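Local coordinates for protein glutathione S-transferase 2 (PDB 1TW9) that probably catalyses the conjugation of reduced glutathione to electrophilic substrates, as a sigma-family member of the glutathione transferase superfamily, at residues L34-E37 / T38-L42; R193-K196 / W197-R201; P127-T130 / K131-F135; I67-Y70 / L71-F75. All coordinates share one frame; numbering follows the deposited sequence.

Contact 1: residues L34-E37 / T38-L42; sequences LTQE and TFVPL. Unlike the reference sequence in segment 38-42: Val40 (reference Ala).
Leu34 reaches over the first turn of the helix that begins at Gln36; its inner carbons and one branch share the methyl of Thr38, while the other branch runs on to Phe39 and Leu42. CB rests on the methyl CG2 of Thr38 at 3.5 Å. CG, placed anti to the carbonyl carbon (chi1 -60°), carries the fork onward, and its two branches part ways: CD2 stays against Thr38 CG2 at 3.6 Å, while CD1 runs on to Leu42 CD2 at 3.9 Å and comes to the edge of the Phe39 ring, near its plane. An alanine at Leu34 would keep the CB contact with Thr38 but would probably leave a gap among Thr38, Phe39 and Leu42, where the two methyls now sit.

Thr35 is the N-cap. Its OG1 accepts from Thr38 N at 3.0 Å, and its carbonyl O takes the first regular helical bond, from Phe39 N at 2.8 Å. Gln36 folds back at chi2 (-33°), bringing its amide NE2 to 3.2 Å from CG2 of Val40; the amide plane stands 78° from the Phe39 ring. Val40 is a difference from the reference sequence, which has alanine there.

Outside the turn, Leu34 is tied to Tyr8 by backbone hydrogen bonds and Phe39 meets the ring of Phe9, both on strand 4-9, so the short helix is fastened to the sheet of the thioredoxin-like domain. Polar capping thus starts the helix on its exposed side, whereas apolar contacts through Leu34 and Phe39 hold its inner side to the strands.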
loop_
_atom_site.group_PDB
_atom_site.type_symbol
_atom_site.label_atom_id
_atom_site.label_comp_id
_atom_site.label_asym_id
_atom_site.label_seq_id
_atom_site.Cartn_x
_atom_site.Cartn_y
_atom_site.Cartn_z
ATOM N N LEU A 34 2.108 20.516 11.884
ATOM C CA LEU A 34 0.914 21.128 12.417
ATOM C C LEU A 34 0.651 20.745 13.846
ATOM O O LEU A 34 0.911 19.632 14.251
ATOM C CB LEU A 34 -0.269 20.692 11.561
ATOM C CG LEU A 34 -0.225 21.046 10.073
ATOM C CD1 LEU A 34 -1.442 20.557 9.414
ATOM C CD2 LEU A 34 -0.055 22.564 9.831
ATOM N N THR A 35 0.050 21.670 14.606
ATOM C CA THR A 35 -0.591 21.308 15.841
ATOM C C THR A 35 -2.006 20.786 15.523
ATOM O O THR A 35 -2.537 21.013 14.432
ATOM C CB THR A 35 -0.698 22.521 16.773
ATOM O OG1 THR A 35 -1.464 23.565 16.137
ATOM C CG2 THR A 35 0.688 23.181 17.031
ATOM N N GLN A 36 -2.599 20.083 16.473
ATOM C CA GLN A 36 -3.992 19.650 16.336
ATOM C C GLN A 36 -4.867 20.864 16.046
ATOM O O GLN A 36 -5.816 20.790 15.269
ATOM C CB GLN A 36 -4.501 18.983 17.615
ATOM C CG GLN A 36 -5.284 17.669 17.431
ATOM C CD GLN A 36 -6.120 17.586 16.154
ATOM O OE1 GLN A 36 -6.066 16.589 15.447
ATOM N NE2 GLN A 36 -6.910 18.615 15.883
ATOM N N GLU A 37 -4.535 21.981 16.679
ATOM C CA GLU A 37 -5.313 23.186 16.559
ATOM C C GLU A 37 -5.207 23.790 15.162
ATOM O O GLU A 37 -6.204 24.288 14.624
ATOM C CB GLU A 37 -4.895 24.202 17.641
ATOM C CG GLU A 37 -5.329 23.834 19.054
ATOM C CD GLU A 37 -4.496 22.746 19.740
ATOM O OE1 GLU A 37 -3.395 22.375 19.248
ATOM O OE2 GLU A 37 -4.975 22.270 20.809
ATOM N N THR A 38 -4.027 23.749 14.543
ATOM C CA THR A 38 -3.943 24.293 13.188
ATOM C C THR A 38 -4.420 23.281 12.153
ATOM O O THR A 38 -4.811 23.672 11.054
ATOM C CB THR A 38 -2.542 24.797 12.839
ATOM O OG1 THR A 38 -2.522 25.274 11.481
ATOM C CG2 THR A 38 -1.572 23.683 12.841
ATOM N N PHE A 39 -4.388 22.003 12.511
ATOM C CA PHE A 39 -4.879 20.938 11.614
ATOM C C PHE A 39 -6.384 21.050 11.360
ATOM O O PHE A 39 -6.835 20.856 10.230
ATOM C CB PHE A 39 -4.595 19.570 12.220
ATOM C CG PHE A 39 -5.269 18.421 11.494
ATOM C CD1 PHE A 39 -4.707 17.878 10.354
ATOM C CD2 PHE A 39 -6.479 17.914 11.934
ATOM C CE1 PHE A 39 -5.330 16.828 9.693
ATOM C CE2 PHE A 39 -7.081 16.881 11.267
ATOM C CZ PHE A 39 -6.472 16.341 10.126
ATOM N N VAL A 40 -7.139 21.361 12.417
ATOM C CA VAL A 40 -8.624 21.348 12.367
ATOM C C VAL A 40 -9.237 22.107 11.171
ATOM O O VAL A 40 -10.004 21.504 10.403
ATOM C CB VAL A 40 -9.249 21.848 13.664
ATOM C CG1 VAL A 40 -10.773 21.740 13.577
ATOM C CG2 VAL A 40 -8.734 21.061 14.839
ATOM N N PRO A 41 -8.890 23.387 10.979
ATOM C CA PRO A 41 -9.352 24.126 9.806
ATOM C C PRO A 41 -8.763 23.667 8.477
ATOM O O PRO A 41 -9.270 24.058 7.416
ATOM C CB PRO A 41 -8.890 25.558 10.105
ATOM C CG PRO A 41 -8.724 25.581 11.618
ATOM C CD PRO A 41 -8.056 24.252 11.839
ATOM N N LEU A 42 -7.700 22.862 8.514
ATOM C CA LEU A 42 -7.060 22.409 7.293
ATOM C C LEU A 42 -7.619 21.055 6.841
ATOM O O LEU A 42 -7.443 20.675 5.684
ATOM C CB LEU A 42 -5.531 22.339 7.474
ATOM C CG LEU A 42 -4.734 23.649 7.271
ATOM C CD1 LEU A 42 -5.485 24.825 7.806
ATOM C CD2 LEU A 42 -3.345 23.574 7.889
#

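Contact 2: residues R193-K196 / W197-R201; sequences RIKK and WIETR
Thr200 turns OG1 between its own backbone N and carbonyl carbon (chi1 64°), which lowers the hydroxyl onto the carbonyl of Lys196, one turn back. OG1 donates to Lys196 O at 2.9 Å, tilted 28° from the carbonyl plane; the bond from Thr200 N to the same oxygen is weak, so the hydroxyl reinforces a backbone link that is itself poorly directed. Ile194 sets CG2 anti to its backbone N, and this methyl meets CD1 of Ile198 at 3.8 Å. The same Ile198 lays CG1 3.3 Å from Ile194 O, the carbonyl that accepts its backbone N at 2.8 Å.

These residues form the last turns of helix 192-200 in the all-helical C-terminal domain of the glutathione transferase fold, and Arg201 is the first residue to leave helical geometry. On the exposed side, Lys195 and Glu199 make an i/i+4 pair in which aliphatic carbon does the touching: Glu199 OE2 lies 3.5 Å from Lys195 CE, while NZ remains 4.8 Å from OE2, so the charged atoms are not in contact, and any attraction between them is probably weak and long-range.

Trp197 swings its indole toward the N-terminal domain, where NE1 donates to Glu16 and the ring touches residues of helix 16-24 and strand 30-34. Arg201 CB sits 3.5 Å above one face of that indole, offset toward the rim. Farther along the same side chain, Ile198 CG1 lies over the rim of one face of the guanidinium, whose NH2 forms salt bridges with Glu16 and Glu162.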
loop_
_atom_site.group_PDB
_atom_site.type_symbol
_atom_site.label_atom_id
_atom_site.label_comp_id
_atom_site.label_asym_id
_atom_site.label_seq_id
_atom_site.Cartn_x
_atom_site.Cartn_y
_atom_site.Cartn_z
ATOM N N ARG A 193 23.513 10.176 5.378
ATOM C CA ARG A 193 22.391 11.130 5.308
ATOM C C ARG A 193 21.243 10.824 6.258
ATOM O O ARG A 193 20.524 11.744 6.743
ATOM C CB ARG A 193 21.900 11.178 3.874
ATOM C CG ARG A 193 22.840 11.947 2.991
ATOM C CD ARG A 193 22.433 11.854 1.551
ATOM N NE ARG A 193 23.263 12.689 0.733
ATOM C CZ ARG A 193 23.169 12.744 -0.601
ATOM N NH1 ARG A 193 22.261 12.002 -1.265
ATOM N NH2 ARG A 193 23.971 13.552 -1.282
ATOM N N ILE A 194 21.041 9.548 6.555
ATOM C CA ILE A 194 20.031 9.190 7.491
ATOM C C ILE A 194 20.493 9.459 8.950
ATOM O O ILE A 194 19.755 10.028 9.779
ATOM C CB ILE A 194 19.691 7.700 7.315
ATOM C CG1 ILE A 194 19.150 7.418 5.889
ATOM C CG2 ILE A 194 18.707 7.254 8.397
ATOM C CD1 ILE A 194 17.943 8.184 5.544
ATOM N N LYS A 195 21.730 9.108 9.239
ATOM C CA LYS A 195 22.326 9.416 10.538
ATOM C C LYS A 195 22.260 10.874 10.847
ATOM O O LYS A 195 21.887 11.251 11.935
ATOM C CB LYS A 195 23.798 9.012 10.516
ATOM C CG LYS A 195 24.559 9.114 11.845
ATOM C CD LYS A 195 26.012 8.630 11.674
ATOM C CE LYS A 195 26.886 8.962 12.897
ATOM N NZ LYS A 195 27.940 7.953 13.112
ATOM N N LYS A 196 22.602 11.680 9.849
ATOM C CA LYS A 196 22.553 13.152 10.002
ATOM C C LYS A 196 21.139 13.637 10.296
ATOM O O LYS A 196 20.912 14.500 11.196
ATOM C CB LYS A 196 23.011 13.815 8.737
ATOM C CG LYS A 196 23.092 15.324 8.844
ATOM C CD LYS A 196 23.165 15.918 7.456
ATOM C CE LYS A 196 23.818 17.311 7.403
ATOM N NZ LYS A 196 23.410 18.055 6.163
ATOM N N TRP A 197 20.172 13.080 9.601
ATOM C CA TRP A 197 18.773 13.468 9.812
ATOM C C TRP A 197 18.347 13.043 11.228
ATOM O O TRP A 197 17.704 13.811 11.925
ATOM C CB TRP A 197 17.829 12.850 8.777
ATOM C CG TRP A 197 16.394 12.974 9.149
ATOM C CD1 TRP A 197 15.581 11.980 9.491
ATOM C CD2 TRP A 197 15.632 14.187 9.290
ATOM N NE1 TRP A 197 14.336 12.454 9.821
ATOM C CE2 TRP A 197 14.344 13.826 9.689
ATOM C CE3 TRP A 197 15.916 15.555 9.165
ATOM C CZ2 TRP A 197 13.345 14.759 9.963
ATOM C CZ3 TRP A 197 14.878 16.440 9.377
ATOM C CH2 TRP A 197 13.652 16.050 9.820
ATOM N N ILE A 198 18.681 11.827 11.616
ATOM C CA ILE A 198 18.294 11.337 12.955
ATOM C C ILE A 198 18.883 12.192 14.058
ATOM O O ILE A 198 18.162 12.557 15.058
ATOM C CB ILE A 198 18.607 9.854 13.100
ATOM C CG1 ILE A 198 17.708 9.060 12.151
ATOM C CG2 ILE A 198 18.449 9.443 14.555
ATOM C CD1 ILE A 198 18.072 7.610 12.101
ATOM N N GLU A 199 20.133 12.652 13.863
ATOM C CA GLU A 199 20.801 13.499 14.819
ATOM C C GLU A 199 20.163 14.858 14.941
ATOM O O GLU A 199 20.306 15.463 16.010
ATOM C CB GLU A 199 22.260 13.731 14.424
ATOM C CG GLU A 199 23.096 12.502 14.513
ATOM C CD GLU A 199 24.494 12.728 13.962
ATOM O OE1 GLU A 199 24.770 13.786 13.298
ATOM O OE2 GLU A 199 25.293 11.829 14.186
ATOM N N THR A 200 19.510 15.330 13.875
ATOM C CA THR A 200 18.974 16.672 13.764
ATOM C C THR A 200 17.459 16.851 13.774
ATOM O O THR A 200 16.982 17.997 13.898
ATOM C CB THR A 200 19.524 17.416 12.552
ATOM O OG1 THR A 200 19.128 16.784 11.339
ATOM C CG2 THR A 200 21.028 17.393 12.547
ATOM N N ARG A 201 16.711 15.768 13.720
ATOM C CA ARG A 201 15.259 15.903 13.638
ATOM C C ARG A 201 14.754 16.356 14.998
ATOM O O ARG A 201 15.408 16.135 15.994
ATOM C CB ARG A 201 14.596 14.605 13.220
ATOM C CG ARG A 201 14.830 13.511 14.147
ATOM C CD ARG A 201 14.247 12.235 13.610
ATOM N NE ARG A 201 14.539 11.173 14.538
ATOM C CZ ARG A 201 14.368 9.907 14.272
ATOM N NH1 ARG A 201 14.707 9.007 15.191
ATOM N NH2 ARG A 201 13.892 9.503 13.125
#

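Contact 3: residues P127-T130 / K131-F135; sequences PART and KFLGF
Arg129 and Leu133 meet one turn apart on helix 119-142, a long helix of the all-helical C-terminal domain of the glutathione transferase fold. Their contact is aliphatic: CD of Arg129 lies 3.9 Å from CD1 of Leu133, and the two side chains pass each other at a slant. Leu133 also packs back on the main chain, with CB 3.2 Å from Arg129 O, the oxygen that receives its backbone N at 2.7 Å. Bonds from Lys131 N to Pro127 O and from Phe132 N to Ala128 O continue the i/i+4 pattern.

What positions Arg129 is a strongly folded chain. With chi1 at 80° its CG stands between backbone N and carbonyl carbon, and a second bend at chi2 (75°) turns the guanidinium back along the helix toward its N-terminal end. There NH1 donates to Leu126 O, while NE and NH2 bind the carbonyl oxygens of Tyr174 and Glu173; a buried cationic group is thereby satisfied by three main-chain oxygens. Tyr174 and Phe178 also touch Leu133, so one loop covers both members of the pair.

On other sides of the helix, Phe132 stacks with Tyr98 of helix 82-101 and Lys131 NZ forms a salt bridge with Glu101. Phe135 packs on Pro47 of the second subunit, and Lys131 O lies 3.3 Å above one face of the Phe135 ring, offset toward its rim.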
loop_
_atom_site.group_PDB
_atom_site.type_symbol
_atom_site.label_atom_id
_atom_site.label_comp_id
_atom_site.label_asym_id
_atom_site.label_seq_id
_atom_site.Cartn_x
_atom_site.Cartn_y
_atom_site.Cartn_z
ATOM N N PRO A 127 4.762 -11.425 20.404
ATOM C CA PRO A 127 4.202 -12.370 19.400
ATOM C C PRO A 127 4.145 -11.831 17.975
ATOM O O PRO A 127 4.498 -12.540 17.000
ATOM C CB PRO A 127 2.758 -12.570 19.878
ATOM C CG PRO A 127 2.793 -12.279 21.312
ATOM C CD PRO A 127 3.877 -11.276 21.572
ATOM N N ALA A 128 3.670 -10.586 17.860
ATOM C CA ALA A 128 3.547 -9.945 16.557
ATOM C C ALA A 128 4.901 -9.837 15.970
ATOM O O ALA A 128 5.073 -10.126 14.759
ATOM C CB ALA A 128 2.899 -8.576 16.686
ATOM N N ARG A 129 5.875 -9.415 16.782
ATOM C CA ARG A 129 7.174 -9.191 16.203
ATOM C C ARG A 129 7.893 -10.490 15.865
ATOM O O ARG A 129 8.598 -10.550 14.871
ATOM C CB ARG A 129 7.985 -8.189 17.031
ATOM C CG ARG A 129 8.628 -8.711 18.214
ATOM C CD ARG A 129 9.870 -9.570 17.948
ATOM N NE ARG A 129 10.785 -9.573 19.103
ATOM C CZ ARG A 129 10.768 -10.419 20.098
ATOM N NH1 ARG A 129 9.817 -11.327 20.248
ATOM N NH2 ARG A 129 11.689 -10.319 21.047
ATOM N N THR A 130 7.658 -11.581 16.611
ATOM C CA THR A 130 8.242 -12.854 16.201
ATOM C C THR A 130 7.823 -13.288 14.775
ATOM O O THR A 130 8.662 -13.726 13.960
ATOM C CB THR A 130 7.839 -13.932 17.207
ATOM O OG1 THR A 130 8.404 -13.627 18.497
ATOM C CG2 THR A 130 8.376 -15.388 16.883
ATOM N N LYS A 131 6.528 -13.174 14.481
ATOM C CA LYS A 131 6.014 -13.500 13.182
ATOM C C LYS A 131 6.579 -12.574 12.099
ATOM O O LYS A 131 7.180 -13.051 11.132
ATOM C CB LYS A 131 4.504 -13.399 13.184
ATOM C CG LYS A 131 3.889 -13.883 11.872
ATOM C CD LYS A 131 2.398 -14.228 12.041
ATOM C CE LYS A 131 1.574 -13.028 12.526
ATOM N NZ LYS A 131 0.055 -13.171 12.445
ATOM N N PHE A 132 6.440 -11.268 12.287
ATOM C CA PHE A 132 6.947 -10.298 11.331
ATOM C C PHE A 132 8.466 -10.290 11.144
ATOM O O PHE A 132 8.961 -10.301 10.016
ATOM C CB PHE A 132 6.529 -8.889 11.725
ATOM C CG PHE A 132 6.995 -7.843 10.791
ATOM C CD1 PHE A 132 7.833 -6.856 11.240
ATOM C CD2 PHE A 132 6.514 -7.817 9.480
ATOM C CE1 PHE A 132 8.226 -5.838 10.363
ATOM C CE2 PHE A 132 6.925 -6.826 8.597
ATOM C CZ PHE A 132 7.824 -5.870 9.049
ATOM N N LEU A 133 9.194 -10.356 12.243
ATOM C CA LEU A 133 10.673 -10.371 12.129
ATOM C C LEU A 133 11.159 -11.671 11.535
ATOM O O LEU A 133 12.208 -11.721 10.928
ATOM C CB LEU A 133 11.359 -9.972 13.420
ATOM C CG LEU A 133 11.141 -8.492 13.908
ATOM C CD1 LEU A 133 12.096 -8.218 15.038
ATOM C CD2 LEU A 133 11.248 -7.388 12.858
ATOM N N GLY A 134 10.414 -12.737 11.727
ATOM C CA GLY A 134 10.774 -13.985 11.087
ATOM C C GLY A 134 10.699 -13.794 9.582
ATOM O O GLY A 134 11.606 -14.254 8.838
ATOM N N PHE A 135 9.617 -13.185 9.094
ATOM C CA PHE A 135 9.481 -12.945 7.629
ATOM C C PHE A 135 10.592 -12.036 7.101
ATOM O O PHE A 135 11.230 -12.354 6.066
ATOM C CB PHE A 135 8.128 -12.307 7.273
ATOM C CG PHE A 135 6.927 -13.178 7.584
ATOM C CD1 PHE A 135 5.778 -12.615 8.128
ATOM C CD2 PHE A 135 6.935 -14.534 7.341
ATOM C CE1 PHE A 135 4.670 -13.395 8.407
ATOM C CE2 PHE A 135 5.843 -15.299 7.604
ATOM C CZ PHE A 135 4.698 -14.727 8.157
#

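Contact 4: residues I67-Y70 / L71-F75; sequences ICRY and LAKTF
Tyr70 and Thr74 cross at a slant, the phenol ring standing out from the helix with one face turned to the threonine hydroxyl. CG of Tyr70 is anti to the backbone N (chi1 169°), and this directs the ring outward: OG1 of Thr74 hovers 3.8 Å above the ring plane, offset toward the rim. That hydroxyl is engaged below, donating to Tyr70 O at 2.9 Å from 37° above the carbonyl plane. Thr74 N reaches the same oxygen at 3.0 Å from the opposite face, giving it two donors.

On the same side of the ring plane, beyond its CD2 corner, CD2 of Leu71 packs against Tyr70 CD2 at 4.0 Å. Leu71 and Ile67, by contrast, lie side by side and point the same way, touching between Ile67 CG2 and Leu71 CD1 at 3.9 Å; both press on Leu54 of strand 53-56. Arg69 and Lys73 also run parallel, CG of the arginine 3.9 Å from CE of the lysine, while their charged ends part: Arg69 makes salt bridges with Asp89 of its own chain and Asp89 of the second subunit, and Lys73 NZ bonds to Ser85.

The Tyr70 ring meets Phe83 of the second subunit edge-to-face. A serine at Tyr70 would probably leave that phenylalanine without its aromatic partner and uncover the hydroxyl of Thr74. Helix 64-75 thus packs on the sheet of the thioredoxin-like domain with one side and reaches the subunit interface with another, as in the dimeric glutathione transferases.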
loop_
_atom_site.group_PDB
_atom_site.type_symbol
_atom_site.label_atom_id
_atom_site.label_comp_id
_atom_site.label_asym_id
_atom_site.label_seq_id
_atom_site.Cartn_x
_atom_site.Cartn_y
_atom_site.Cartn_z
ATOM N N ILE A 67 3.001 8.292 -0.875
ATOM C CA ILE A 67 3.980 9.350 -0.785
ATOM C C ILE A 67 5.418 8.790 -0.827
ATOM O O ILE A 67 6.252 9.226 -1.635
ATOM C CB ILE A 67 3.721 10.206 0.450
ATOM C CG1 ILE A 67 2.424 11.031 0.308
ATOM C CG2 ILE A 67 4.899 11.103 0.666
ATOM C CD1 ILE A 67 2.069 11.683 1.609
ATOM N N CYS A 68 5.710 7.824 0.032
ATOM C CA CYS A 68 7.070 7.255 0.151
ATOM C C CYS A 68 7.448 6.593 -1.162
ATOM O O CYS A 68 8.520 6.784 -1.626
ATOM C CB CYS A 68 7.100 6.214 1.258
ATOM S SG CYS A 68 7.070 7.080 2.807
ATOM N N ARG A 69 6.545 5.785 -1.730
ATOM C CA ARG A 69 6.847 5.064 -2.986
ATOM C C ARG A 69 7.075 6.054 -4.097
ATOM O O ARG A 69 8.027 5.942 -4.830
ATOM C CB ARG A 69 5.751 4.129 -3.322
ATOM C CG ARG A 69 5.955 3.310 -4.555
ATOM C CD ARG A 69 4.809 2.415 -4.969
ATOM N NE ARG A 69 4.351 1.576 -3.895
ATOM C CZ ARG A 69 3.367 1.842 -3.045
ATOM N NH1 ARG A 69 2.545 2.890 -3.207
ATOM N NH2 ARG A 69 3.132 0.966 -2.068
ATOM N N TYR A 70 6.261 7.080 -4.165
ATOM C CA TYR A 70 6.442 8.134 -5.161
ATOM C C TYR A 70 7.835 8.814 -5.074
ATOM O O TYR A 70 8.549 8.938 -6.054
ATOM C CB TYR A 70 5.326 9.176 -5.038
ATOM C CG TYR A 70 5.589 10.425 -5.863
ATOM C CD1 TYR A 70 5.354 10.413 -7.252
ATOM C CD2 TYR A 70 6.081 11.594 -5.317
ATOM C CE1 TYR A 70 5.658 11.433 -8.012
ATOM C CE2 TYR A 70 6.339 12.609 -6.096
ATOM C CZ TYR A 70 6.076 12.581 -7.418
ATOM O OH TYR A 70 6.429 13.732 -8.148
ATOM N N LEU A 71 8.160 9.294 -3.874
ATOM C CA LEU A 71 9.444 9.915 -3.593
ATOM C C LEU A 71 10.548 8.962 -3.857
ATOM O O LEU A 71 11.522 9.291 -4.508
ATOM C CB LEU A 71 9.472 10.398 -2.171
ATOM C CG LEU A 71 8.595 11.578 -1.874
ATOM C CD1 LEU A 71 8.622 11.879 -0.372
ATOM C CD2 LEU A 71 8.875 12.828 -2.773
ATOM N N ALA A 72 10.372 7.710 -3.437
ATOM C CA ALA A 72 11.423 6.685 -3.661
ATOM C C ALA A 72 11.706 6.361 -5.125
ATOM O O ALA A 72 12.819 6.314 -5.535
ATOM C CB ALA A 72 11.121 5.431 -2.902
ATOM N N LYS A 73 10.673 6.357 -5.949
ATOM C CA LYS A 73 10.831 6.160 -7.372
ATOM C C LYS A 73 11.482 7.403 -8.008
ATOM O O LYS A 73 12.253 7.274 -8.977
ATOM C CB LYS A 73 9.518 5.838 -7.992
ATOM C CG LYS A 73 9.076 4.439 -7.650
ATOM C CD LYS A 73 7.648 4.050 -8.188
ATOM C CE LYS A 73 7.277 2.554 -8.091
ATOM N NZ LYS A 73 8.047 1.660 -9.063
ATOM N N THR A 74 11.088 8.559 -7.532
ATOM C CA THR A 74 11.647 9.791 -8.036
ATOM C C THR A 74 13.142 9.777 -7.898
ATOM O O THR A 74 13.905 10.242 -8.773
ATOM C CB THR A 74 11.027 10.980 -7.301
ATOM O OG1 THR A 74 9.646 11.063 -7.612
ATOM C CG2 THR A 74 11.596 12.305 -7.742
ATOM N N PHE A 75 13.607 9.316 -6.732
ATOM C CA PHE A 75 15.019 9.482 -6.318
ATOM C C PHE A 75 15.878 8.246 -6.443
ATOM O O PHE A 75 17.102 8.294 -6.202
ATOM C CB PHE A 75 15.085 10.091 -4.887
ATOM C CG PHE A 75 14.471 11.431 -4.800
ATOM C CD1 PHE A 75 13.436 11.683 -3.946
ATOM C CD2 PHE A 75 14.921 12.419 -5.629
ATOM C CE1 PHE A 75 12.895 12.967 -3.893
ATOM C CE2 PHE A 75 14.381 13.648 -5.579
ATOM C CZ PHE A 75 13.333 13.888 -4.771
#

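All four contacts are local: three run along a helix, and contact 1 spans a helix start. Contact 4 is buried, between sheet and subunit interface; contacts 1 and 3 are partly buried, and contact 2 is mainly at the surface, with Ile194 and Trp197 turned to the N-terminal domain. Contacts 1 and 4 belong to the thioredoxin-like domain, with centres 26 Å apart. Contacts 2 and 3 lie in the helical domain. Threonine hydroxyls serve differently: as an acceptor at the N-cap in contact 1, as donors to the preceding turn in contacts 2 and 4. Contacts 3 and 4, on opposite sides of the chain's centre, both reach the second subunit.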